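Local atomic coordinates of fibrinogen alpha subunit (Gallus gallus, PDB entry 1M1J), a protein that probably forms, once cleaved by thrombin, fibrin monomers that polymerise with the beta and gamma chains into the insoluble matrix of blood clots. Residues Leu151-Asp156 with Tyr172-Glu177. Numbering follows the deposited sequence.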
loop_
_atom_site.group_PDB
_atom_site.type_symbol
_atom_site.label_atom_id
_atom_site.label_comp_id
_atom_site.label_asym_id
_atom_site.label_seq_id
_atom_site.Cartn_x
_atom_site.Cartn_y
_atom_site.Cartn_z
ATOM N N LEU D 151 -9.915 50.937 -138.403
ATOM C CA LEU D 151 -9.555 52.219 -138.976
ATOM C C LEU D 151 -8.451 52.115 -140.020
ATOM O O LEU D 151 -8.593 52.637 -141.124
ATOM C CB LEU D 151 -9.117 53.179 -137.874
ATOM C CG LEU D 151 -9.671 54.599 -137.980
ATOM C CD1 LEU D 151 -8.843 55.521 -137.086
ATOM C CD2 LEU D 151 -9.620 55.078 -139.419
ATOM N N GLU D 152 -7.353 51.445 -139.677
ATOM C CA GLU D 152 -6.250 51.303 -140.619
ATOM C C GLU D 152 -6.756 50.780 -141.947
ATOM O O GLU D 152 -6.349 51.263 -142.996
ATOM C CB GLU D 152 -5.163 50.363 -140.088
ATOM C CG GLU D 152 -4.025 50.139 -141.089
ATOM C CD GLU D 152 -2.875 49.322 -140.528
ATOM O OE1 GLU D 152 -1.943 48.988 -141.296
ATOM O OE2 GLU D 152 -2.895 49.013 -139.320
ATOM N N VAL D 153 -7.645 49.796 -141.905
ATOM C CA VAL D 153 -8.188 49.236 -143.133
ATOM C C VAL D 153 -9.075 50.249 -143.846
ATOM O O VAL D 153 -9.073 50.311 -145.071
ATOM C CB VAL D 153 -8.983 47.918 -142.867
ATOM C CG1 VAL D 153 -9.880 47.585 -144.056
ATOM C CG2 VAL D 153 -8.008 46.761 -142.660
ATOM N N ASP D 154 -9.821 51.051 -143.091
ATOM C CA ASP D 154 -10.693 52.048 -143.710
ATOM C C ASP D 154 -9.830 53.053 -144.478
ATOM O O ASP D 154 -10.119 53.390 -145.625
ATOM C CB ASP D 154 -11.512 52.788 -142.651
ATOM C CG ASP D 154 -12.665 53.592 -143.252
ATOM O OD1 ASP D 154 -13.002 54.671 -142.709
ATOM O OD2 ASP D 154 -13.249 53.138 -144.260
ATOM N N ILE D 155 -8.762 53.525 -143.847
ATOM C CA ILE D 155 -7.887 54.484 -144.492
ATOM C C ILE D 155 -7.157 53.875 -145.682
ATOM O O ILE D 155 -6.950 54.550 -146.687
ATOM C CB ILE D 155 -6.871 55.058 -143.497
ATOM C CG1 ILE D 155 -7.625 55.783 -142.373
ATOM C CG2 ILE D 155 -5.927 56.015 -144.210
ATOM C CD1 ILE D 155 -6.753 56.239 -141.207
ATOM N N ASP D 156 -6.774 52.605 -145.577
ATOM C CA ASP D 156 -6.075 51.942 -146.674
ATOM C C ASP D 156 -6.959 51.966 -147.914
ATOM O O ASP D 156 -6.518 52.290 -149.015
ATOM C CB ASP D 156 -5.749 50.493 -146.300
ATOM C CG ASP D 156 -5.165 49.699 -147.463
ATOM O OD1 ASP D 156 -5.901 49.411 -148.423
ATOM O OD2 ASP D 156 -3.966 49.361 -147.426
ATOM N N TYR D 172 -0.039 52.474 -149.751
ATOM C CA TYR D 172 -0.046 52.155 -148.340
ATOM C C TYR D 172 -0.613 50.750 -148.256
ATOM O O TYR D 172 -1.611 50.431 -148.907
ATOM C CB TYR D 172 -0.921 53.109 -147.530
ATOM C CG TYR D 172 -0.958 52.726 -146.065
ATOM C CD1 TYR D 172 0.045 53.148 -145.185
ATOM C CD2 TYR D 172 -1.955 51.879 -145.570
ATOM C CE1 TYR D 172 0.056 52.733 -143.844
ATOM C CE2 TYR D 172 -1.953 51.455 -144.235
ATOM C CZ TYR D 172 -0.947 51.884 -143.378
ATOM O OH TYR D 172 -0.947 51.462 -142.063
ATOM N N GLN D 173 0.022 49.911 -147.453
ATOM C CA GLN D 173 -0.417 48.535 -147.318
ATOM C C GLN D 173 -0.600 48.207 -145.840
ATOM O O GLN D 173 0.282 48.489 -145.027
ATOM C CB GLN D 173 0.633 47.615 -147.952
ATOM C CG GLN D 173 0.071 46.394 -148.647
ATOM C CD GLN D 173 -0.877 46.759 -149.771
ATOM O OE1 GLN D 173 -0.485 47.372 -150.765
ATOM N NE2 GLN D 173 -2.141 46.388 -149.613
ATOM N N VAL D 174 -1.748 47.627 -145.492
ATOM C CA VAL D 174 -2.032 47.251 -144.104
ATOM C C VAL D 174 -1.160 46.074 -143.698
ATOM O O VAL D 174 -1.051 45.098 -144.442
ATOM C CB VAL D 174 -3.507 46.836 -143.907
ATOM C CG1 VAL D 174 -4.408 48.051 -144.003
ATOM C CG2 VAL D 174 -3.897 45.801 -144.955
ATOM N N ASP D 175 -0.546 46.166 -142.519
ATOM C CA ASP D 175 0.321 45.099 -142.024
ATOM C C ASP D 175 -0.421 43.770 -141.821
ATOM O O ASP D 175 0.129 42.702 -142.103
ATOM C CB ASP D 175 0.976 45.525 -140.706
ATOM C CG ASP D 175 2.135 44.620 -140.310
ATOM O OD1 ASP D 175 1.945 43.384 -140.260
ATOM O OD2 ASP D 175 3.236 45.149 -140.045
ATOM N N LYS D 176 -1.660 43.841 -141.333
ATOM C CA LYS D 176 -2.490 42.653 -141.088
ATOM C C LYS D 176 -1.900 41.687 -140.069
ATOM O O LYS D 176 -2.499 40.652 -139.770
ATOM C CB LYS D 176 -2.759 41.887 -142.390
ATOM C CG LYS D 176 -4.099 42.204 -143.043
ATOM C CD LYS D 176 -4.307 41.385 -144.311
ATOM C CE LYS D 176 -5.610 41.758 -145.007
ATOM N NZ LYS D 176 -5.820 40.984 -146.272
ATOM N N GLU D 177 -0.727 42.028 -139.545
ATOM C CA GLU D 177 -0.050 41.192 -138.564
ATOM C C GLU D 177 0.480 42.014 -137.398
ATOM O O GLU D 177 0.661 41.500 -136.291
ATOM C CB GLU D 177 1.101 40.423 -139.222
ATOM C CG GLU D 177 0.649 39.280 -140.124
ATOM C CD GLU D 177 1.799 38.393 -140.563
ATOM O OE1 GLU D 177 1.536 37.343 -141.189
ATOM O OE2 GLU D 177 2.967 38.747 -140.283
#
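The ring of Y172 meets the helix with its edge. E152 OE1 and D156 OD2 both lie at that edge, near the ring plane. D156 OD2 is 3.7 Å from Y172 CD2, and an apolar side chain of another protein chain packs on Y172. The carboxylate of E152 is turned 63° from the ring, and the two side chains cross at about a right angle. Y172 OH donates a hydrogen bond of 2.8 Å to E152 OE1, which it meets from above the carboxylate plane. The same oxygen takes a weak bond of 3.4 Å from D175 N, so one carboxylate oxygen serves both a side chain and the backbone of the loop. E152 CG stands anti to the backbone N (chi1 177°), which puts it beside V174 CG1, and the extended chain beyond it carries OE1 to Y172 OH. E152 OE2 has a weak hydrogen bond to Y179 OH, in helix 178-191.

V174 sets its CG1 branch against the helix. CG1 lies 3.6 Å from both E152 CG and D156 CB, and looser against V153 CG2. D156 OD2 comes 3.0 Å from Y172 O; both are acceptors, so this is a close approach without a bond. The main partner of D156 is R160, through a salt bridge from OD1.

The arrangement belongs to a chain reversal in the fibrinogen coiled coil. Helix 82-160 ends, the alpha chain turns back, and the returning loop lies against the helix before helix 178-191 begins. This matches the fold-back by which the alpha chain adds a fourth strand to the three-chain coiled coil.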